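Local coordinates for heme-binding protein A (Haemophilus parasuis 29755, PDB 3TPA), which probably binds glutathione as a periplasmic solute-binding protein of the family 5 type, despite a name that refers to heme, at residues 118-121 against 122-126; 39-42 against 43-47; 391-394 against 395-398; 165-168 against 169-173. The protein carries 1 engineered substitution. All coordinates share one frame; numbering follows the deposited sequence.

Contact 1: 118-121 against 122-126; sequences TYFY and FNWMN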
loop_
_atom_site.group_PDB
_atom_site.type_symbol
_atom_site.label_atom_id
_atom_site.label_comp_id
_atom_site.label_asym_id
_atom_site.label_seq_id
_atom_site.Cartn_x
_atom_site.Cartn_y
_atom_site.Cartn_z
ATOM N N THR A 118 -18.208 5.781 -1.222
ATOM C CA THR A 118 -17.160 6.619 -1.796
ATOM C C THR A 118 -16.061 5.704 -2.313
ATOM O O THR A 118 -15.595 4.818 -1.594
ATOM C CB THR A 118 -16.547 7.485 -0.720
ATOM O OG1 THR A 118 -16.282 6.659 0.414
ATOM C CG2 THR A 118 -17.516 8.588 -0.293
ATOM N N TYR A 119 -15.619 5.925 -3.546
ATOM C CA TYR A 119 -14.719 4.971 -4.177
ATOM C C TYR A 119 -13.287 5.446 -4.053
ATOM O O TYR A 119 -12.631 5.801 -5.037
ATOM C CB TYR A 119 -15.186 4.687 -5.608
ATOM C CG TYR A 119 -16.621 4.227 -5.543
ATOM C CD1 TYR A 119 -16.929 2.923 -5.166
ATOM C CD2 TYR A 119 -17.678 5.109 -5.794
ATOM C CE1 TYR A 119 -18.246 2.491 -5.053
ATOM C CE2 TYR A 119 -19.001 4.687 -5.676
ATOM C CZ TYR A 119 -19.275 3.373 -5.310
ATOM O OH TYR A 119 -20.576 2.932 -5.193
ATOM N N PHE A 120 -12.827 5.445 -2.804
ATOM C CA PHE A 120 -11.526 5.969 -2.447
ATOM C C PHE A 120 -10.421 5.399 -3.316
ATOM O O PHE A 120 -9.554 6.118 -3.759
ATOM C CB PHE A 120 -11.183 5.642 -0.987
ATOM C CG PHE A 120 -12.052 6.329 0.015
ATOM C CD1 PHE A 120 -11.919 7.691 0.247
ATOM C CD2 PHE A 120 -12.995 5.611 0.739
ATOM C CE1 PHE A 120 -12.723 8.325 1.172
ATOM C CE2 PHE A 120 -13.791 6.237 1.669
ATOM C CZ PHE A 120 -13.656 7.598 1.886
ATOM N N TYR A 121 -10.418 4.089 -3.511
ATOM C CA TYR A 121 -9.299 3.463 -4.200
ATOM C C TYR A 121 -9.406 3.665 -5.710
ATOM O O TYR A 121 -8.411 3.934 -6.387
ATOM C CB TYR A 121 -9.168 1.985 -3.810
ATOM C CG TYR A 121 -8.222 1.753 -2.650
ATOM C CD1 TYR A 121 -8.675 1.764 -1.344
ATOM C CD2 TYR A 121 -6.875 1.526 -2.868
ATOM C CE1 TYR A 121 -7.813 1.558 -0.290
ATOM C CE2 TYR A 121 -5.998 1.319 -1.810
ATOM C CZ TYR A 121 -6.476 1.337 -0.524
ATOM O OH TYR A 121 -5.608 1.135 0.534
ATOM N N PHE A 122 -10.618 3.560 -6.244
ATOM C CA PHE A 122 -10.812 3.842 -7.664
ATOM C C PHE A 122 -10.134 5.173 -8.034
ATOM O O PHE A 122 -9.435 5.274 -9.049
ATOM C CB PHE A 122 -12.308 3.880 -7.986
ATOM C CG PHE A 122 -12.619 3.901 -9.461
ATOM C CD1 PHE A 122 -12.671 2.721 -10.194
ATOM C CD2 PHE A 122 -12.882 5.092 -10.109
ATOM C CE1 PHE A 122 -12.965 2.740 -11.557
ATOM C CE2 PHE A 122 -13.178 5.117 -11.486
ATOM C CZ PHE A 122 -13.218 3.942 -12.200
ATOM N N ASN A 123 -10.332 6.187 -7.188
ATOM C CA ASN A 123 -9.754 7.516 -7.414
ATOM C C ASN A 123 -8.267 7.602 -7.075
ATOM O O ASN A 123 -7.489 8.213 -7.805
ATOM C CB ASN A 123 -10.538 8.585 -6.635
ATOM C CG ASN A 123 -11.898 8.850 -7.248
ATOM O OD1 ASN A 123 -12.012 9.544 -8.258
ATOM N ND2 ASN A 123 -12.932 8.276 -6.656
ATOM N N TRP A 124 -7.868 6.979 -5.972
ATOM C CA TRP A 124 -6.458 6.989 -5.587
ATOM C C TRP A 124 -5.571 6.370 -6.668
ATOM O O TRP A 124 -4.451 6.827 -6.878
ATOM C CB TRP A 124 -6.246 6.291 -4.247
ATOM C CG TRP A 124 -6.806 7.055 -3.081
ATOM C CD1 TRP A 124 -6.986 8.410 -2.999
ATOM C CD2 TRP A 124 -7.291 6.512 -1.846
ATOM N NE1 TRP A 124 -7.532 8.743 -1.782
ATOM C CE2 TRP A 124 -7.733 7.597 -1.056
ATOM C CE3 TRP A 124 -7.387 5.215 -1.325
ATOM C CZ2 TRP A 124 -8.258 7.426 0.217
ATOM C CZ3 TRP A 124 -7.913 5.050 -0.061
ATOM C CH2 TRP A 124 -8.340 6.148 0.698
ATOM N N MET A 125 -6.078 5.337 -7.341
ATOM C CA MET A 125 -5.346 4.662 -8.415
ATOM C C MET A 125 -5.593 5.286 -9.800
ATOM O O MET A 125 -5.211 4.726 -10.831
ATOM C CB MET A 125 -5.683 3.165 -8.435
ATOM C CG MET A 125 -5.438 2.464 -7.100
ATOM S SD MET A 125 -3.801 2.798 -6.403
ATOM C CE MET A 125 -2.740 2.051 -7.640
ATOM N N ASN A 126 -6.244 6.442 -9.806
ATOM C CA ASN A 126 -6.416 7.240 -11.016
ATOM C C ASN A 126 -7.169 6.545 -12.131
ATOM O O ASN A 126 -6.955 6.836 -13.298
ATOM C CB ASN A 126 -5.065 7.730 -11.537
ATOM C CG ASN A 126 -4.206 8.333 -10.451
ATOM O OD1 ASN A 126 -4.556 9.354 -9.850
ATOM N ND2 ASN A 126 -3.064 7.704 -10.191
#

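Contact 2: 39-42 against 43-47; sequences VYNR and LVEFK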
loop_
_atom_site.group_PDB
_atom_site.type_symbol
_atom_site.label_atom_id
_atom_site.label_comp_id
_atom_site.label_asym_id
_atom_site.label_seq_id
_atom_site.Cartn_x
_atom_site.Cartn_y
_atom_site.Cartn_z
ATOM N N VAL A 39 -13.334 -13.248 1.750
ATOM C CA VAL A 39 -14.663 -13.501 1.187
ATOM C C VAL A 39 -14.745 -13.348 -0.354
ATOM O O VAL A 39 -15.593 -13.966 -0.995
ATOM C CB VAL A 39 -15.694 -12.567 1.851
ATOM C CG1 VAL A 39 -17.096 -12.783 1.275
ATOM C CG2 VAL A 39 -15.683 -12.775 3.382
ATOM N N TYR A 40 -13.864 -12.539 -0.937
ATOM C CA TYR A 40 -13.922 -12.216 -2.372
ATOM C C TYR A 40 -12.691 -12.698 -3.151
ATOM O O TYR A 40 -11.714 -13.148 -2.556
ATOM C CB TYR A 40 -14.034 -10.698 -2.548
ATOM C CG TYR A 40 -15.352 -10.096 -2.086
ATOM C CD1 TYR A 40 -16.447 -10.078 -2.930
ATOM C CD2 TYR A 40 -15.489 -9.517 -0.825
ATOM C CE1 TYR A 40 -17.650 -9.522 -2.542
ATOM C CE2 TYR A 40 -16.706 -8.950 -0.422
ATOM C CZ TYR A 40 -17.783 -8.960 -1.298
ATOM O OH TYR A 40 -19.011 -8.416 -0.956
ATOM N N ASN A 41 -12.761 -12.588 -4.483
ATOM C CA ASN A 41 -11.614 -12.756 -5.382
ATOM C C ASN A 41 -11.526 -11.591 -6.322
ATOM O O ASN A 41 -12.485 -10.837 -6.453
ATOM C CB ASN A 41 -11.743 -14.021 -6.227
ATOM C CG ASN A 41 -11.493 -15.276 -5.425
ATOM O OD1 ASN A 41 -12.383 -16.105 -5.238
ATOM N ND2 ASN A 41 -10.274 -15.412 -4.928
ATOM N N ARG A 42 -10.375 -11.458 -6.982
ATOM C CA ARG A 42 -10.172 -10.461 -8.029
ATOM C C ARG A 42 -9.904 -11.177 -9.343
ATOM O O ARG A 42 -9.697 -12.379 -9.354
ATOM C CB ARG A 42 -8.966 -9.570 -7.691
ATOM C CG ARG A 42 -9.251 -8.408 -6.730
ATOM C CD ARG A 42 -9.777 -8.845 -5.362
ATOM N NE ARG A 42 -8.844 -9.733 -4.682
ATOM C CZ ARG A 42 -9.145 -10.413 -3.585
ATOM N NH1 ARG A 42 -10.347 -10.286 -3.059
ATOM N NH2 ARG A 42 -8.253 -11.216 -3.019
ATOM N N LEU A 43 -9.904 -10.433 -10.451
ATOM C CA LEU A 43 -9.644 -11.001 -11.775
ATOM C C LEU A 43 -8.304 -11.735 -11.790
ATOM O O LEU A 43 -8.231 -12.904 -12.186
ATOM C CB LEU A 43 -9.693 -9.917 -12.858
ATOM C CG LEU A 43 -11.103 -9.496 -13.304
ATOM C CD1 LEU A 43 -11.052 -8.271 -14.197
ATOM C CD2 LEU A 43 -11.800 -10.662 -14.023
ATOM N N VAL A 44 -7.257 -11.048 -11.341
ATOM C CA VAL A 44 -5.955 -11.671 -11.075
ATOM C C VAL A 44 -5.557 -11.364 -9.631
ATOM O O VAL A 44 -6.009 -10.368 -9.061
ATOM C CB VAL A 44 -4.865 -11.172 -12.051
ATOM C CG1 VAL A 44 -5.314 -11.367 -13.497
ATOM C CG2 VAL A 44 -4.532 -9.683 -11.786
ATOM N N GLU A 45 -4.732 -12.218 -9.026
ATOM C CA GLU A 45 -4.386 -12.080 -7.611
ATOM C C GLU A 45 -2.875 -12.004 -7.454
ATOM O O GLU A 45 -2.154 -12.576 -8.253
ATOM C CB GLU A 45 -4.869 -13.309 -6.835
ATOM C CG GLU A 45 -6.303 -13.729 -7.120
ATOM C CD GLU A 45 -7.296 -12.953 -6.302
ATOM O OE1 GLU A 45 -8.451 -13.413 -6.167
ATOM O OE2 GLU A 45 -6.915 -11.883 -5.785
ATOM N N PHE A 46 -2.389 -11.336 -6.411
ATOM C CA PHE A 46 -0.941 -11.302 -6.171
ATOM C C PHE A 46 -0.450 -12.684 -5.718
ATOM O O PHE A 46 -1.057 -13.303 -4.853
ATOM C CB PHE A 46 -0.590 -10.269 -5.095
ATOM C CG PHE A 46 -0.822 -8.836 -5.516
ATOM C CD1 PHE A 46 0.048 -8.207 -6.381
ATOM C CD2 PHE A 46 -1.893 -8.118 -5.013
ATOM C CE1 PHE A 46 -0.161 -6.898 -6.757
ATOM C CE2 PHE A 46 -2.106 -6.807 -5.379
ATOM C CZ PHE A 46 -1.232 -6.192 -6.253
ATOM N N LYS A 47 0.632 -13.179 -6.304
ATOM C CA LYS A 47 1.247 -14.405 -5.800
ATOM C C LYS A 47 1.594 -14.163 -4.337
ATOM O O LYS A 47 1.923 -13.036 -3.969
ATOM C CB LYS A 47 2.513 -14.762 -6.596
ATOM C CG LYS A 47 2.245 -15.264 -8.015
ATOM C CD LYS A 47 3.537 -15.649 -8.738
ATOM C CE LYS A 47 3.256 -16.382 -10.046
ATOM N NZ LYS A 47 2.659 -17.738 -9.832
#

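Contact 3: 391-394 against 395-398; sequences HEWA and DFNK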
loop_
_atom_site.group_PDB
_atom_site.type_symbol
_atom_site.label_atom_id
_atom_site.label_comp_id
_atom_site.label_asym_id
_atom_site.label_seq_id
_atom_site.Cartn_x
_atom_site.Cartn_y
_atom_site.Cartn_z
ATOM N N HIS A 391 2.984 22.799 12.522
ATOM C CA HIS A 391 1.778 23.207 11.808
ATOM C C HIS A 391 0.701 22.170 12.078
ATOM O O HIS A 391 1.018 21.029 12.402
ATOM C CB HIS A 391 2.026 23.237 10.285
ATOM C CG HIS A 391 2.777 24.439 9.800
ATOM N ND1 HIS A 391 2.212 25.697 9.739
ATOM C CD2 HIS A 391 4.038 24.569 9.335
ATOM C CE1 HIS A 391 3.103 26.554 9.276
ATOM N NE2 HIS A 391 4.220 25.895 9.020
ATOM N N GLU A 392 -0.568 22.547 11.944
ATOM C CA GLU A 392 -1.651 21.574 11.997
ATOM C C GLU A 392 -1.644 20.751 10.715
ATOM O O GLU A 392 -1.191 21.218 9.683
ATOM C CB GLU A 392 -3.013 22.254 12.157
ATOM C CG GLU A 392 -3.205 22.993 13.474
ATOM C CD GLU A 392 -3.035 24.491 13.327
ATOM O OE1 GLU A 392 -1.881 24.948 13.195
ATOM O OE2 GLU A 392 -4.056 25.210 13.338
ATOM N N TRP A 393 -2.175 19.540 10.793
ATOM C CA TRP A 393 -2.138 18.570 9.691
ATOM C C TRP A 393 -2.495 19.192 8.348
ATOM O O TRP A 393 -1.692 19.154 7.414
ATOM C CB TRP A 393 -3.069 17.390 10.001
ATOM C CG TRP A 393 -3.065 16.231 9.019
ATOM C CD1 TRP A 393 -4.164 15.598 8.505
ATOM C CD2 TRP A 393 -1.922 15.556 8.465
ATOM N NE1 TRP A 393 -3.779 14.580 7.666
ATOM C CE2 TRP A 393 -2.411 14.528 7.626
ATOM C CE3 TRP A 393 -0.541 15.719 8.593
ATOM C CZ2 TRP A 393 -1.568 13.680 6.915
ATOM C CZ3 TRP A 393 0.294 14.869 7.890
ATOM C CH2 TRP A 393 -0.222 13.865 7.061
ATOM N N ALA A 394 -3.684 19.777 8.247
ATOM C CA ALA A 394 -4.127 20.354 6.983
ATOM C C ALA A 394 -3.206 21.448 6.449
ATOM O O ALA A 394 -2.953 21.496 5.246
ATOM C CB ALA A 394 -5.563 20.873 7.097
ATOM N N ASP A 395 -2.713 22.321 7.331
ATOM C CA ASP A 395 -1.827 23.406 6.913
ATOM C C ASP A 395 -0.506 22.847 6.427
ATOM O O ASP A 395 0.012 23.257 5.394
ATOM C CB ASP A 395 -1.554 24.402 8.052
ATOM C CG ASP A 395 -2.724 25.332 8.312
ATOM O OD1 ASP A 395 -3.523 25.554 7.382
ATOM O OD2 ASP A 395 -2.847 25.838 9.452
ATOM N N PHE A 396 0.023 21.915 7.204
ATOM C CA PHE A 396 1.279 21.234 6.907
ATOM C C PHE A 396 1.242 20.714 5.478
ATOM O O PHE A 396 2.142 20.966 4.679
ATOM C CB PHE A 396 1.459 20.084 7.905
ATOM C CG PHE A 396 2.631 19.173 7.616
ATOM C CD1 PHE A 396 3.916 19.534 7.972
ATOM C CD2 PHE A 396 2.425 17.928 7.017
ATOM C CE1 PHE A 396 4.991 18.680 7.722
ATOM C CE2 PHE A 396 3.484 17.067 6.763
ATOM C CZ PHE A 396 4.769 17.442 7.123
ATOM N N ASN A 397 0.175 20.001 5.153
ATOM C CA ASN A 397 0.016 19.447 3.816
ATOM C C ASN A 397 -0.233 20.468 2.716
ATOM O O ASN A 397 0.346 20.366 1.647
ATOM C CB ASN A 397 -1.093 18.398 3.796
ATOM C CG ASN A 397 -0.659 17.105 4.435
ATOM O OD1 ASN A 397 0.479 16.676 4.254
ATOM N ND2 ASN A 397 -1.546 16.487 5.198
ATOM N N LYS A 398 -1.105 21.438 2.961
ATOM C CA LYS A 398 -1.457 22.385 1.904
ATOM C C LYS A 398 -0.297 23.325 1.595
ATOM O O LYS A 398 -0.002 23.603 0.440
ATOM C CB LYS A 398 -2.716 23.178 2.256
ATOM C CG LYS A 398 -3.213 24.049 1.122
ATOM C CD LYS A 398 -4.460 24.816 1.531
ATOM C CE LYS A 398 -5.002 25.627 0.357
ATOM N NZ LYS A 398 -6.073 26.565 0.780
HETATM O O HOH W 1 -0.640 25.571 11.009
#

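Contact 4: 165-168 against 169-173; sequences YSKE and YADQL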
loop_
_atom_site.group_PDB
_atom_site.type_symbol
_atom_site.label_atom_id
_atom_site.label_comp_id
_atom_site.label_asym_id
_atom_site.label_seq_id
_atom_site.Cartn_x
_atom_site.Cartn_y
_atom_site.Cartn_z
ATOM N N TYR A 165 -18.100 -8.643 -7.007
ATOM C CA TYR A 165 -19.379 -8.876 -6.356
ATOM C C TYR A 165 -20.339 -9.633 -7.281
ATOM O O TYR A 165 -20.092 -9.796 -8.474
ATOM C CB TYR A 165 -20.046 -7.540 -6.049
ATOM C CG TYR A 165 -19.355 -6.671 -5.015
ATOM C CD1 TYR A 165 -19.981 -6.370 -3.799
ATOM C CD2 TYR A 165 -18.088 -6.149 -5.250
ATOM C CE1 TYR A 165 -19.352 -5.555 -2.844
ATOM C CE2 TYR A 165 -17.462 -5.348 -4.319
ATOM C CZ TYR A 165 -18.093 -5.051 -3.118
ATOM O OH TYR A 165 -17.444 -4.247 -2.201
ATOM N N SER A 166 -21.457 -10.070 -6.714
ATOM C CA SER A 166 -22.447 -10.810 -7.466
ATOM C C SER A 166 -23.525 -9.851 -7.949
ATOM O O SER A 166 -24.191 -9.220 -7.146
ATOM C CB SER A 166 -23.096 -11.868 -6.581
ATOM O OG SER A 166 -24.295 -12.341 -7.184
ATOM N N LYS A 167 -23.699 -9.735 -9.257
ATOM C CA LYS A 167 -24.774 -8.896 -9.769
ATOM C C LYS A 167 -26.130 -9.543 -9.510
ATOM O O LYS A 167 -27.114 -8.851 -9.291
ATOM C CB LYS A 167 -24.590 -8.594 -11.263
ATOM C CG LYS A 167 -25.678 -7.675 -11.835
ATOM C CD LYS A 167 -25.477 -7.461 -13.335
ATOM C CE LYS A 167 -26.348 -6.326 -13.871
ATOM N NZ LYS A 167 -27.803 -6.570 -13.758
ATOM N N GLU A 168 -26.190 -10.869 -9.524
ATOM C CA GLU A 168 -27.464 -11.543 -9.257
ATOM C C GLU A 168 -27.975 -11.151 -7.865
ATOM O O GLU A 168 -29.139 -10.770 -7.680
ATOM C CB GLU A 168 -27.325 -13.065 -9.396
ATOM C CG GLU A 168 -28.622 -13.822 -9.154
ATOM C CD GLU A 168 -28.581 -15.254 -9.660
ATOM O OE1 GLU A 168 -27.479 -15.843 -9.766
ATOM O OE2 GLU A 168 -29.666 -15.795 -9.957
ATOM N N TYR A 169 -27.082 -11.227 -6.885
ATOM C CA TYR A 169 -27.370 -10.804 -5.521
ATOM C C TYR A 169 -27.734 -9.323 -5.494
ATOM O O TYR A 169 -28.724 -8.931 -4.885
ATOM C CB TYR A 169 -26.117 -11.053 -4.692
ATOM C CG TYR A 169 -26.180 -10.824 -3.192
ATOM C CD1 TYR A 169 -27.289 -11.194 -2.435
ATOM C CD2 TYR A 169 -25.081 -10.275 -2.530
ATOM C CE1 TYR A 169 -27.303 -10.996 -1.029
ATOM C CE2 TYR A 169 -25.080 -10.088 -1.157
ATOM C CZ TYR A 169 -26.190 -10.443 -0.411
ATOM O OH TYR A 169 -26.160 -10.238 0.956
ATOM N N ALA A 170 -26.933 -8.499 -6.164
ATOM C CA ALA A 170 -27.204 -7.059 -6.216
ATOM C C ALA A 170 -28.560 -6.759 -6.888
ATOM O O ALA A 170 -29.327 -5.912 -6.419
ATOM C CB ALA A 170 -26.082 -6.333 -6.933
ATOM N N ASP A 171 -28.858 -7.455 -7.979
ATOM C CA ASP A 171 -30.156 -7.287 -8.623
ATOM C C ASP A 171 -31.274 -7.628 -7.646
ATOM O O ASP A 171 -32.237 -6.870 -7.509
ATOM C CB ASP A 171 -30.280 -8.143 -9.894
ATOM C CG ASP A 171 -29.452 -7.604 -11.049
ATOM O OD1 ASP A 171 -29.018 -6.446 -10.970
ATOM O OD2 ASP A 171 -29.243 -8.338 -12.037
ATOM N N GLN A 172 -31.141 -8.767 -6.966
ATOM C CA GLN A 172 -32.175 -9.213 -6.034
ATOM C C GLN A 172 -32.422 -8.189 -4.942
ATOM O O GLN A 172 -33.570 -7.871 -4.633
ATOM C CB GLN A 172 -31.823 -10.557 -5.380
ATOM C CG GLN A 172 -32.896 -11.038 -4.416
ATOM C CD GLN A 172 -32.481 -12.251 -3.598
ATOM O OE1 GLN A 172 -32.337 -13.352 -4.126
ATOM N NE2 GLN A 172 -32.295 -12.052 -2.297
ATOM N N LEU A 173 -31.340 -7.682 -4.356
ATOM C CA LEU A 173 -31.443 -6.754 -3.229
ATOM C C LEU A 173 -32.084 -5.440 -3.638
ATOM O O LEU A 173 -32.842 -4.852 -2.878
ATOM C CB LEU A 173 -30.078 -6.490 -2.597
ATOM C CG LEU A 173 -29.455 -7.709 -1.923
ATOM C CD1 LEU A 173 -27.983 -7.459 -1.617
ATOM C CD2 LEU A 173 -30.236 -8.073 -0.654
#

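Contact 1: 118-121 against 122-126
The face of the Tyr-121 ring takes the edge of the Trp-124 indole, while one face of that indole lies against Phe-120. The three form an aromatic cluster on the single short helix 120-124. Trp-124 and Tyr-121 make a T-shaped pair, planes at 75°: Trp-124 CE3 sits over the centre of the tyrosine ring, and Trp-124 CZ3 comes to 3.5 Å from Tyr-121 CE1. Phe-120 meets the indole mostly through its CB, which stands over the six-membered ring in a CH-pi contact 3.5 Å from the centroid. The two rings themselves are near parallel but slid apart and barely overlap. With CG anti to the carbonyl carbon (chi1 -70°), the Trp-124 indole folds back along the helix and also lies over Phe-120 O.

Outside the cluster, the Tyr-121 ring meets Phe-32, and Trp-124 touches Asn-27. The helix ends in a Schellman motif with Asn-126, at positive phi, as its C-prime residue; the Asn-126 N to Asn-123 O bond belongs to it. At the other end Tyr-119, the N-cap, also centres an inverse gamma turn, and its hydroxyl is bonded to His-112 O. Its carbonyl is gripped twice by one residue: the backbone Asn-123 N lies 3.2 Å from Tyr-119 O, whereas Asn-123 ND2, at 3.0 Å from Tyr-119 O, comes from above the carbonyl plane.

Contact 2: 39-42 against 43-47
Glu-45 turns its carboxylate back over the bend at Leu-43 to meet Asn-41 and Arg-42, each of its oxygens taking two donors. Glu-45 OE1 accepts from Arg-42 N at 2.9 Å, a nearly straight bond (169°), and from Asn-41 ND2 at 3.0 Å. These donors reach the oxygen from opposite faces of the carboxylate plane, the amide on the anti side. Glu-45 OE2 takes the charged partner: Arg-42 NE lies 3.1 Å from Glu-45 OE2 in a salt bridge, and Arg-42 NH2 adds a second bond. Both are weak and strongly bent, because OE2 lies off the guanidinium plane; the two planes stand 80° apart. A bend at chi2 of Glu-45 (-84°) brings the carboxylate back to the preceding loop.

The other polar groups are satisfied by the surrounding protein: Arg-42 NH1 by Ser-36 O and Ser-163 OG, Asn-41 OD1 by Thr-189 OG1; Asn-41 ND2 has a second partner in Tyr-211 OH. The contact thus ties the loop after helix 36-39 to edge strand 44-46 of an antiparallel sheet. With four donors around it in a largely buried setting, the glutamate is probably stabilised as the carboxylate, balancing the arginine charge.

Contact 3: 391-394 against 395-398
Asn-397 lays its amide nitrogen over the indole of Trp-393, one turn back on helix 393-401. Asn-397 ND2 lies above the ring centre, 3.2 Å from Trp-393 CE2, with the amide plane turned 73° from the indole, an approach consistent with an N-H directed at the pi cloud. Trp-393 has CG anti to the backbone N (chi1 -175°), which places the ring alongside the next turn, against this amide. Trp-393 and Glu-392 each adopt a second conformation, so their side-chain contacts describe one of two and are correspondingly less certain.

Apolar contact is slighter. Trp-393 CZ3 meets Phe-396 CD2 at 3.8 Å, rim to rim, neither ring lying over the face of the other. His-391 CB packs against Phe-396 CB. Beyond the helix, the Phe-396 ring meets Tyr-410, the His-391 ring meets Trp-356, and Trp-393 touches Gln-358, Val-360 and Arg-362 on neighbouring loops.

Backbone bonds build the first turn, with Glu-392 at the N-cap position: Phe-396 N to Glu-392 O at 2.8 Å is followed by Asn-397 N to Trp-393 O and Lys-398 N to Ala-394 O.

The polar side chains meet through one water. It donates to Glu-392 OE1 at 2.6 Å and to Asp-395 OD2 at 2.7 Å, and it lies in the plane of the His-391 ring at its edge, 3.1 Å from His-391 ND1. The carboxylates run side by side, Glu-392 OE1 being 4.0 Å from Asp-395 OD2. In this conformer the shared water and the amino end of the helix probably ease the repulsion between them.

Contact 4: 165-168 against 169-173
Lys-167 NZ and the Asp-171 carboxylate close a salt bridge across one turn of helix: Lys-167 NZ donates to Asp-171 OD2 at 2.9 Å on its syn lone pair, and more weakly to Asp-171 OD1 at 3.0 Å. The ammonium therefore straddles both oxygens. The lysine chain runs extended as far as CE and then bends at chi4 (-63°), which turns the nitrogen in over the acid. On the way, Lys-167 CG passes alongside the carboxylate. Beneath the pair, Asp-171 N bonds to Lys-167 O, so the same two residues are linked through backbone and side chain.

The salt bridge lies on the first turn of helix 167-175, and Ser-166 is the N-cap. Its hydroxyl oxygen accepts from Tyr-169 N at 3.0 Å, almost straight at 171°. OG is placed for this by a first torsion anti to the backbone N (164°), and it also lies 3.3 Å from Tyr-169 CB. The serine carbonyl takes the next amide, Ala-170 N to Ser-166 O at 3.0 Å, and Gln-172 N to Glu-168 O continues the series.

Several polar ends point to other parts of the fold. Glu-168 OE2 bonds to Thr-89 OG1, Tyr-169 OH to Gln-185 O, and Gln-172 NE2 to Thr-85 O. Helix 181-184 packs on Tyr-169 and Ala-170, and helix 94-105 on Lys-167 and Ala-170. On the Tyr-169 ring, Leu-173 CD1 stands 3.6 Å above the plane, over its centre.

Overall arrangement
Contacts 2 and 4 touch: the Tyr-40 hydroxyl packs on the Tyr-165 ring, Tyr-40 OH being 3.4 Å from Tyr-165 CE1, although the two contact centres are about 19 Å apart. Contact 1 lies on the same side of the chain's centre as contact 4, with nearest atoms about 7 Å apart, and about 8 Å from contact 2. Helix 94-105 is a shared neighbour, touched by side chains of all three. Contact 3 stands apart, on the opposite side of the chain's centre from contact 2, with centres about 37 Å apart; its centre is about 22 Å from that of contact 1 and about 42 Å from that of contact 4.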